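Local coordinates for protein histidinol-phosphatase (Listeria monocytogenes serotype 4b str. H7858, PDB 6NLR) that probably hydrolyses L-histidinol phosphate to L-histidinol and phosphate in histidine biosynthesis, using a trinuclear metal centre of the PHP family, at residues R3-T9 with E34-H40; E22-A27 with S259-I265; F253-S257 with R267-Y272. All coordinates share one frame. Numbering follows the deposited sequence.

Contact 1: R3-T9 with E34-H40. With CO (cobalt (II) ion), chain F; MN (manganese (II) ion), chain D.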
loop_
_atom_site.group_PDB
_atom_site.type_symbol
_atom_site.label_atom_id
_atom_site.label_comp_id
_atom_site.label_asym_id
_atom_site.label_seq_id
_atom_site.Cartn_x
_atom_site.Cartn_y
_atom_site.Cartn_z
ATOM N N ARG A 3 0.005 1.276 17.113
ATOM C CA ARG A 3 -0.943 0.874 16.059
ATOM C C ARG A 3 -0.173 0.434 14.813
ATOM O O ARG A 3 0.744 1.167 14.378
ATOM C CB ARG A 3 -1.858 2.060 15.762
ATOM C CG ARG A 3 -2.826 1.815 14.625
ATOM C CD ARG A 3 -3.817 2.953 14.452
ATOM N NE ARG A 3 -4.666 2.643 13.306
ATOM C CZ ARG A 3 -5.370 3.532 12.615
ATOM N NH1 ARG A 3 -5.368 4.810 12.958
ATOM N NH2 ARG A 3 -6.086 3.131 11.575
ATOM N N ASP A 4 -0.577 -0.690 14.228
ATOM C CA ASP A 4 -0.153 -1.104 12.869
ATOM C C ASP A 4 -1.382 -0.967 11.965
ATOM O O ASP A 4 -2.410 -1.625 12.231
ATOM C CB ASP A 4 0.491 -2.496 12.891
ATOM C CG ASP A 4 1.146 -2.891 11.571
ATOM O OD1 ASP A 4 0.911 -2.190 10.534
ATOM O OD2 ASP A 4 1.886 -3.922 11.567
ATOM N N GLY A 5 -1.283 -0.117 10.945
ATOM C CA GLY A 5 -2.397 0.166 10.030
ATOM C C GLY A 5 -2.316 -0.643 8.755
ATOM O O GLY A 5 -3.163 -0.390 7.872
ATOM N N HIS A 6 -1.381 -1.595 8.620
ATOM C CA HIS A 6 -1.158 -2.262 7.306
ATOM C C HIS A 6 -0.576 -3.678 7.472
ATOM O O HIS A 6 0.668 -3.834 7.534
ATOM C CB HIS A 6 -0.317 -1.328 6.431
ATOM C CG HIS A 6 -0.283 -1.693 4.987
ATOM N ND1 HIS A 6 0.067 -0.774 4.019
ATOM C CD2 HIS A 6 -0.493 -2.861 4.348
ATOM C CE1 HIS A 6 0.057 -1.364 2.839
ATOM N NE2 HIS A 6 -0.287 -2.645 3.011
ATOM N N THR A 7 -1.438 -4.697 7.479
ATOM C CA THR A 7 -1.009 -6.124 7.548
ATOM C C THR A 7 -1.829 -6.977 6.582
ATOM O O THR A 7 -2.973 -6.584 6.218
ATOM C CB THR A 7 -1.117 -6.690 8.968
ATOM O OG1 THR A 7 -2.499 -6.908 9.280
ATOM C CG2 THR A 7 -0.474 -5.772 9.980
ATOM N N HIS A 8 -1.257 -8.120 6.243
ATOM C CA HIS A 8 -1.799 -9.129 5.301
ATOM C C HIS A 8 -1.941 -10.466 6.033
ATOM O O HIS A 8 -1.565 -10.542 7.223
ATOM C CB HIS A 8 -0.910 -9.160 4.045
ATOM C CG HIS A 8 -0.963 -7.870 3.294
ATOM N ND1 HIS A 8 -1.995 -7.573 2.419
ATOM C CD2 HIS A 8 -0.181 -6.770 3.336
ATOM C CE1 HIS A 8 -1.804 -6.364 1.915
ATOM N NE2 HIS A 8 -0.718 -5.836 2.495
ATOM N N THR A 9 -2.447 -11.485 5.335
ATOM C CA THR A 9 -2.937 -12.750 5.925
ATOM C C THR A 9 -2.610 -13.921 5.004
ATOM O O THR A 9 -2.010 -13.695 3.926
ATOM C CB THR A 9 -4.458 -12.677 6.126
ATOM O OG1 THR A 9 -5.118 -12.706 4.853
ATOM C CG2 THR A 9 -4.883 -11.431 6.865
ATOM N N GLU A 34 -3.497 -1.800 18.641
ATOM C CA GLU A 34 -4.419 -1.590 17.499
ATOM C C GLU A 34 -3.772 -2.125 16.226
ATOM O O GLU A 34 -2.563 -1.915 16.029
ATOM C CB GLU A 34 -4.763 -0.117 17.397
ATOM C CG GLU A 34 -5.931 0.153 16.503
ATOM C CD GLU A 34 -6.455 1.575 16.598
ATOM O OE1 GLU A 34 -5.874 2.342 17.344
ATOM O OE2 GLU A 34 -7.431 1.897 15.903
ATOM N N TYR A 35 -4.548 -2.825 15.406
ATOM C CA TYR A 35 -4.027 -3.705 14.338
ATOM C C TYR A 35 -5.066 -3.789 13.222
ATOM O O TYR A 35 -6.197 -4.223 13.508
ATOM C CB TYR A 35 -3.679 -5.043 14.985
ATOM C CG TYR A 35 -3.007 -6.061 14.105
ATOM C CD1 TYR A 35 -3.758 -6.857 13.255
ATOM C CD2 TYR A 35 -1.646 -6.291 14.175
ATOM C CE1 TYR A 35 -3.178 -7.848 12.491
ATOM C CE2 TYR A 35 -1.044 -7.262 13.395
ATOM C CZ TYR A 35 -1.812 -8.054 12.560
ATOM O OH TYR A 35 -1.256 -9.049 11.807
ATOM N N SER A 36 -4.695 -3.394 12.004
ATOM C CA SER A 36 -5.579 -3.429 10.817
ATOM C C SER A 36 -5.146 -4.559 9.878
ATOM O O SER A 36 -3.975 -4.619 9.447
ATOM C CB SER A 36 -5.635 -2.086 10.118
ATOM O OG SER A 36 -6.317 -1.130 10.916
ATOM N N ILE A 37 -6.100 -5.433 9.584
ATOM C CA ILE A 37 -6.011 -6.454 8.526
ATOM C C ILE A 37 -6.593 -5.817 7.273
ATOM O O ILE A 37 -7.827 -5.606 7.234
ATOM C CB ILE A 37 -6.760 -7.723 8.931
ATOM C CG1 ILE A 37 -6.228 -8.280 10.254
ATOM C CG2 ILE A 37 -6.681 -8.738 7.799
ATOM C CD1 ILE A 37 -7.153 -9.277 10.894
ATOM N N VAL A 38 -5.727 -5.506 6.313
ATOM C CA VAL A 38 -6.123 -4.830 5.063
ATOM C C VAL A 38 -5.597 -5.671 3.900
ATOM O O VAL A 38 -4.610 -5.291 3.233
ATOM C CB VAL A 38 -5.675 -3.353 5.057
ATOM C CG1 VAL A 38 -6.582 -2.533 5.964
ATOM C CG2 VAL A 38 -4.225 -3.179 5.477
ATOM N N GLU A 39 -6.247 -6.802 3.683
ATOM C CA GLU A 39 -5.839 -7.762 2.641
ATOM C C GLU A 39 -6.066 -7.130 1.261
ATOM O O GLU A 39 -6.987 -6.282 1.110
ATOM C CB GLU A 39 -6.601 -9.070 2.807
ATOM C CG GLU A 39 -6.003 -10.172 1.982
ATOM C CD GLU A 39 -4.495 -10.292 2.188
ATOM O OE1 GLU A 39 -4.096 -10.947 3.154
ATOM O OE2 GLU A 39 -3.754 -9.695 1.379
ATOM N N HIS A 40 -5.267 -7.526 0.270
ATOM C CA HIS A 40 -5.460 -7.071 -1.129
ATOM C C HIS A 40 -6.873 -7.384 -1.618
ATOM O O HIS A 40 -7.277 -8.567 -1.566
ATOM C CB HIS A 40 -4.453 -7.743 -2.040
ATOM C CG HIS A 40 -3.068 -7.367 -1.691
ATOM N ND1 HIS A 40 -2.570 -6.118 -1.985
ATOM C CD2 HIS A 40 -2.087 -8.067 -1.090
ATOM C CE1 HIS A 40 -1.311 -6.057 -1.583
ATOM N NE2 HIS A 40 -0.999 -7.240 -1.027
HETATM CO CO CO F . 0.249 -4.101 1.551
HETATM MN MN MN D . 0.966 -7.972 -0.601
HETATM O O HOH W 1 -4.742 -0.224 12.915
HETATM O O HOH W 2 -2.640 -9.543 9.480
HETATM O O HOH W 3 1.323 -2.707 0.220
#
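T7 and H8 have the most surface buried here, and they do different work. T7 helps join the two neighbouring parallel strands. Its OG1 donates to S36 O at 2.7 Å, and its carbonyl O accepts from V38 N at 3.0 Å. Its methyl CG2 lies over the face of the Y35 ring, a CH-pi contact of 4.1 Å to the centroid. A water bonds to T7 OG1, H8 O and Y35 OH. Earlier in the strands the pairing is regular: D4 N donates to E34 O and S36 N to D4 O, both at 2.9 Å. With helix 20-29 between them, the strands make a beta-alpha-beta unit of the PHP domain, a distorted beta/alpha barrel. As in TIM barrels, the active site lies at the C-terminal ends of the strands. There H8 NE2 and H6 NE2 bind the cobalt, at 2.2 and 2.1 Å, and E93 and D258 complete the protein ligands. H8 ND1 donates to E39 OE2 at 2.9 Å, which probably helps orient the imidazole for the metal. The H8 ring also stacks, offset, on H40, with centroids 4.3 Å apart. H40 NE2 binds a manganese at 2.1 Å. E39 OE1 accepts from T9 OG1 at 2.7 Å, so one carboxylate ties both H8 and T9 to strand 34-40.

Contact 2: E22-A27 with S259-I265. With MN (manganese (II) ion), chain D.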
loop_
_atom_site.group_PDB
_atom_site.type_symbol
_atom_site.label_atom_id
_atom_site.label_comp_id
_atom_site.label_asym_id
_atom_site.label_seq_id
_atom_site.Cartn_x
_atom_site.Cartn_y
_atom_site.Cartn_z
ATOM N N GLU A 22 -1.253 -16.263 14.231
ATOM C CA GLU A 22 0.152 -16.255 14.736
ATOM C C GLU A 22 0.699 -14.830 14.604
ATOM O O GLU A 22 1.469 -14.397 15.455
ATOM C CB GLU A 22 1.030 -17.293 14.024
ATOM C CG GLU A 22 0.573 -18.738 14.216
ATOM C CD GLU A 22 0.239 -19.196 15.638
ATOM O OE1 GLU A 22 1.143 -19.156 16.505
ATOM O OE2 GLU A 22 -0.937 -19.605 15.885
HETATM N N MSE A 23 0.265 -14.097 13.565
HETATM C CA MSE A 23 0.694 -12.716 13.382
HETATM C C MSE A 23 0.112 -11.842 14.504
HETATM O O MSE A 23 0.813 -11.019 15.093
HETATM C CB MSE A 23 0.312 -12.221 11.982
HETATM C CG MSE A 23 0.919 -13.039 10.874
HETATM SE SE MSE A 23 0.257 -12.503 9.119
HETATM C CE MSE A 23 0.926 -10.670 9.045
ATOM N N VAL A 24 -1.164 -12.064 14.842
ATOM C CA VAL A 24 -1.831 -11.283 15.871
ATOM C C VAL A 24 -1.181 -11.575 17.227
ATOM O O VAL A 24 -0.938 -10.624 17.981
ATOM C CB VAL A 24 -3.347 -11.551 15.857
ATOM C CG1 VAL A 24 -4.027 -11.192 17.177
ATOM C CG2 VAL A 24 -3.996 -10.822 14.689
ATOM N N LEU A 25 -0.881 -12.842 17.525
ATOM C CA LEU A 25 -0.227 -13.229 18.802
ATOM C C LEU A 25 1.136 -12.530 18.894
ATOM O O LEU A 25 1.504 -12.078 20.003
ATOM C CB LEU A 25 -0.101 -14.754 18.894
ATOM C CG LEU A 25 -1.386 -15.508 19.259
ATOM C CD1 LEU A 25 -1.242 -17.019 18.996
ATOM C CD2 LEU A 25 -1.759 -15.256 20.727
ATOM N N LYS A 26 1.867 -12.426 17.785
ATOM C CA LYS A 26 3.177 -11.728 17.772
ATOM C C LYS A 26 2.962 -10.223 18.006
ATOM O O LYS A 26 3.722 -9.641 18.776
ATOM C CB LYS A 26 3.927 -11.960 16.460
ATOM C CG LYS A 26 5.342 -11.405 16.448
ATOM C CD LYS A 26 6.266 -12.135 17.356
ATOM C CE LYS A 26 7.674 -11.587 17.305
ATOM N NZ LYS A 26 8.581 -12.431 18.127
ATOM N N ALA A 27 1.977 -9.609 17.357
ATOM C CA ALA A 27 1.660 -8.177 17.567
ATOM C C ALA A 27 1.374 -7.942 19.057
ATOM O O ALA A 27 1.884 -6.940 19.600
ATOM C CB ALA A 27 0.544 -7.707 16.672
ATOM N N SER A 259 3.060 -6.291 6.838
ATOM C CA SER A 259 3.464 -7.663 7.249
ATOM C C SER A 259 2.773 -8.704 6.358
ATOM O O SER A 259 1.534 -8.618 6.197
ATOM C CB SER A 259 3.176 -7.882 8.709
ATOM O OG SER A 259 4.098 -7.152 9.515
ATOM N N HIS A 260 3.541 -9.635 5.792
ATOM C CA HIS A 260 3.037 -10.790 5.009
ATOM C C HIS A 260 3.304 -12.096 5.770
ATOM O O HIS A 260 3.014 -13.198 5.213
ATOM C CB HIS A 260 3.648 -10.742 3.612
ATOM C CG HIS A 260 2.986 -9.716 2.763
ATOM N ND1 HIS A 260 3.158 -8.366 2.953
ATOM C CD2 HIS A 260 2.130 -9.836 1.726
ATOM C CE1 HIS A 260 2.461 -7.698 2.062
ATOM N NE2 HIS A 260 1.811 -8.561 1.306
ATOM N N GLY A 261 3.775 -11.972 7.012
ATOM C CA GLY A 261 4.084 -13.101 7.894
ATOM C C GLY A 261 4.478 -12.625 9.279
ATOM O O GLY A 261 4.628 -11.406 9.475
ATOM N N VAL A 262 4.649 -13.575 10.192
ATOM C CA VAL A 262 4.996 -13.353 11.621
ATOM C C VAL A 262 6.317 -12.578 11.725
ATOM O O VAL A 262 6.409 -11.687 12.574
ATOM C CB VAL A 262 5.057 -14.701 12.362
ATOM C CG1 VAL A 262 5.525 -14.546 13.804
ATOM C CG2 VAL A 262 3.701 -15.397 12.317
ATOM N N GLN A 263 7.305 -12.899 10.892
ATOM C CA GLN A 263 8.673 -12.340 11.025
ATOM C C GLN A 263 8.642 -10.844 10.713
ATOM O O GLN A 263 9.514 -10.149 11.187
ATOM C CB GLN A 263 9.665 -13.078 10.125
ATOM C CG GLN A 263 9.958 -14.501 10.594
ATOM C CD GLN A 263 10.374 -14.607 12.043
ATOM O OE1 GLN A 263 9.569 -14.951 12.918
ATOM N NE2 GLN A 263 11.642 -14.309 12.305
ATOM N N ASP A 264 7.659 -10.379 9.953
ATOM C CA ASP A 264 7.533 -8.960 9.542
ATOM C C ASP A 264 6.931 -8.113 10.670
ATOM O O ASP A 264 7.052 -6.883 10.617
ATOM C CB ASP A 264 6.624 -8.834 8.322
ATOM C CG ASP A 264 7.169 -9.456 7.054
ATOM O OD1 ASP A 264 8.394 -9.727 6.994
ATOM O OD2 ASP A 264 6.366 -9.630 6.109
ATOM N N ILE A 265 6.204 -8.718 11.606
ATOM C CA ILE A 265 5.402 -7.946 12.601
ATOM C C ILE A 265 6.350 -7.044 13.400
ATOM O O ILE A 265 7.364 -7.542 13.873
ATOM C CB ILE A 265 4.574 -8.884 13.505
ATOM C CG1 ILE A 265 3.488 -9.619 12.700
ATOM C CG2 ILE A 265 3.987 -8.124 14.680
ATOM C CD1 ILE A 265 2.340 -8.766 12.309
HETATM MN MN MN D . 0.966 -7.972 -0.601
#
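Apolar packing makes this contact; no hydrogen bond crosses between the two segments. The selenomethionine M23 is central. Its CG lies 3.9 Å from V262 CG2, and its CB 4.0 Å from I265 CD1. Its CE reaches further into the loop, 3.6 Å from both S259 O and S259 CB and 3.7 Å from G261 N. One turn on, A27 CB sits 4.0 Å from I265 CG2. I265 thus packs against two successive turns of the helix. Y35 of strand 34-40 touches M23, A27 and I265, so the packing continues into the sheet. Toward the outside, E22 and K26 contribute aliphatic parts of their side chains. E22 CB meets V262 CG2 at 3.7 Å, and K26 CB meets V262 CG1 at 4.0 Å.

Helix 20-29 is the connection of the first beta-alpha-beta unit of the PHP domain. The loop 259-265 follows strand 253-256, late in the chain, so the contact joins the two ends of the fold.

Several hydrogen bonds lie within each segment. In the helix K26 N donates to E22 O at 3.1 Å and A27 N to M23 O at 2.9 Å. In the loop D264 OD2 accepts from H260 N at 2.8 Å, and I265 N donates to V262 O at 3.1 Å.

H260 points away from the helix, and its NE2 holds a manganese at 2.2 Å together with H14 and H40. Its ND1 is hydrogen-bonded to D258 O, and its ring stacks on H8.

Contact 3: F253-S257 with R267-Y272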
loop_
_atom_site.group_PDB
_atom_site.type_symbol
_atom_site.label_atom_id
_atom_site.label_comp_id
_atom_site.label_asym_id
_atom_site.label_seq_id
_atom_site.Cartn_x
_atom_site.Cartn_y
_atom_site.Cartn_z
ATOM N N PHE A 253 0.088 10.401 10.061
ATOM C CA PHE A 253 0.727 9.135 9.625
ATOM C C PHE A 253 0.229 8.012 10.526
ATOM O O PHE A 253 0.064 8.237 11.703
ATOM C CB PHE A 253 2.251 9.246 9.702
ATOM C CG PHE A 253 2.877 9.984 8.550
ATOM C CD1 PHE A 253 3.067 9.351 7.328
ATOM C CD2 PHE A 253 3.254 11.313 8.683
ATOM C CE1 PHE A 253 3.642 10.036 6.274
ATOM C CE2 PHE A 253 3.848 11.985 7.635
ATOM C CZ PHE A 253 4.044 11.345 6.432
ATOM N N VAL A 254 -0.021 6.846 9.938
ATOM C CA VAL A 254 -0.223 5.574 10.674
ATOM C C VAL A 254 0.897 4.621 10.253
ATOM O O VAL A 254 1.016 4.351 9.042
ATOM C CB VAL A 254 -1.610 4.980 10.374
ATOM C CG1 VAL A 254 -1.852 3.711 11.181
ATOM C CG2 VAL A 254 -2.717 6.008 10.589
ATOM N N TYR A 255 1.681 4.153 11.219
ATOM C CA TYR A 255 2.693 3.082 11.030
ATOM C C TYR A 255 2.048 1.905 10.307
ATOM O O TYR A 255 0.968 1.486 10.725
ATOM C CB TYR A 255 3.253 2.597 12.359
ATOM C CG TYR A 255 4.023 1.296 12.271
ATOM C CD1 TYR A 255 5.313 1.258 11.771
ATOM C CD2 TYR A 255 3.458 0.097 12.681
ATOM C CE1 TYR A 255 6.029 0.072 11.703
ATOM C CE2 TYR A 255 4.160 -1.100 12.639
ATOM C CZ TYR A 255 5.466 -1.108 12.161
ATOM O OH TYR A 255 6.167 -2.272 12.089
ATOM N N GLY A 256 2.698 1.413 9.262
ATOM C CA GLY A 256 2.293 0.210 8.509
ATOM C C GLY A 256 3.499 -0.682 8.270
ATOM O O GLY A 256 4.420 -0.220 7.559
ATOM N N SER A 257 3.506 -1.888 8.859
ATOM C CA SER A 257 4.563 -2.919 8.688
ATOM C C SER A 257 4.477 -3.534 7.287
ATOM O O SER A 257 5.476 -4.073 6.812
ATOM C CB SER A 257 4.422 -4.004 9.737
ATOM O OG SER A 257 3.177 -4.708 9.597
ATOM N N ARG A 267 8.248 -4.630 12.351
ATOM C CA ARG A 267 9.540 -4.272 11.705
ATOM C C ARG A 267 9.593 -2.746 11.491
ATOM O O ARG A 267 8.575 -2.142 11.091
ATOM C CB ARG A 267 9.738 -5.058 10.401
ATOM C CG ARG A 267 8.791 -4.653 9.279
ATOM C CD ARG A 267 8.995 -5.557 8.079
ATOM N NE ARG A 267 7.955 -5.392 7.067
ATOM C CZ ARG A 267 7.951 -6.020 5.896
ATOM N NH1 ARG A 267 8.957 -6.813 5.559
ATOM N NH2 ARG A 267 6.945 -5.847 5.052
ATOM N N GLY A 268 10.737 -2.137 11.784
ATOM C CA GLY A 268 10.990 -0.699 11.564
ATOM C C GLY A 268 10.124 0.199 12.464
ATOM O O GLY A 268 10.080 1.437 12.223
ATOM N N TYR A 269 9.512 -0.333 13.526
ATOM C CA TYR A 269 8.641 0.504 14.379
ATOM C C TYR A 269 9.459 1.641 15.008
ATOM O O TYR A 269 8.916 2.796 15.017
ATOM C CB TYR A 269 7.885 -0.282 15.441
ATOM C CG TYR A 269 6.855 0.588 16.097
ATOM C CD1 TYR A 269 5.665 0.847 15.454
ATOM C CD2 TYR A 269 7.088 1.184 17.335
ATOM C CE1 TYR A 269 4.694 1.640 16.024
ATOM C CE2 TYR A 269 6.137 2.004 17.919
ATOM C CZ TYR A 269 4.948 2.251 17.244
ATOM O OH TYR A 269 4.004 3.063 17.798
ATOM N N SER A 270 10.665 1.368 15.526
ATOM C CA SER A 270 11.506 2.428 16.164
ATOM C C SER A 270 11.807 3.504 15.119
ATOM O O SER A 270 11.855 4.687 15.500
ATOM C CB SER A 270 12.799 1.937 16.789
ATOM O OG SER A 270 13.573 3.054 17.325
ATOM N N THR A 271 12.006 3.117 13.853
ATOM C CA THR A 271 12.350 4.057 12.757
ATOM C C THR A 271 11.153 4.973 12.516
ATOM O O THR A 271 11.398 6.169 12.301
ATOM C CB THR A 271 12.774 3.324 11.478
ATOM O OG1 THR A 271 13.974 2.620 11.802
ATOM C CG2 THR A 271 12.985 4.236 10.288
ATOM N N TYR A 272 9.937 4.436 12.603
ATOM C CA TYR A 272 8.694 5.237 12.485
ATOM C C TYR A 272 8.679 6.318 13.570
ATOM O O TYR A 272 8.488 7.487 13.243
ATOM C CB TYR A 272 7.461 4.332 12.526
ATOM C CG TYR A 272 6.180 4.987 12.977
ATOM C CD1 TYR A 272 5.483 5.824 12.129
ATOM C CD2 TYR A 272 5.660 4.761 14.240
ATOM C CE1 TYR A 272 4.315 6.458 12.534
ATOM C CE2 TYR A 272 4.482 5.362 14.653
ATOM C CZ TYR A 272 3.806 6.207 13.796
ATOM O OH TYR A 272 2.638 6.785 14.186
HETATM O O HOH W 4 0.902 4.526 14.130
#
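F253 opens the strand with a slight touch: its CB lies 4.5 Å from Y272 CE1, at the edge of that ring. The rest of its side chain turns to helix 240-248. V254 points away from the helix. Y255 then carries most of the contact. Its backbone N and Y272 OH are bridged by a water, at 3.0 and 2.8 Å. Its CB sits squarely over the Y272 ring, a CH-pi contact of 3.6 Å to the centroid. Its own ring receives the edge of Y269 in a T-shaped pair, with centroids 4.8 Å apart and planes at 82°. The three tyrosines form an aromatic cluster that seats the C-terminal helix 269-276 on strand 253-256, the last strand of the fold. G268 is the N-cap residue of that helix, and its O accepts from Y272 N at 3.0 Å. At the far end of the Y255 ring, OH donates to R267 O at 2.6 Å. Past G256, S257 O accepts two bonds from the R267 guanidinium, from NE at 2.8 Å and NH2 at 2.9 Å. S257 OG instead bonds D4 of strand 3-7.

How the contacts relate
Contact 1 is the most buried and lies nearest the chain centre; contacts 2 and 3 are partly buried and farther out. Contact 1 is strand pairing by backbone bonds, ending in metal ligands. Contact 2 is helix-to-loop packing without cross bonds. Contact 3 mixes tyrosine packing with an arginine-to-carbonyl link. Contacts 1 and 2 share the first beta-alpha-beta unit and a manganese: H40 comes from one, H260 from the other. H8 N also probably bonds S259 O. Strand 3-7 joins contact 1 to contact 3, with probable bonds G5 N to Y255 O and D4 OD2 to S257 OG. Contacts 2 and 3 alternate along the chain and touch more lightly.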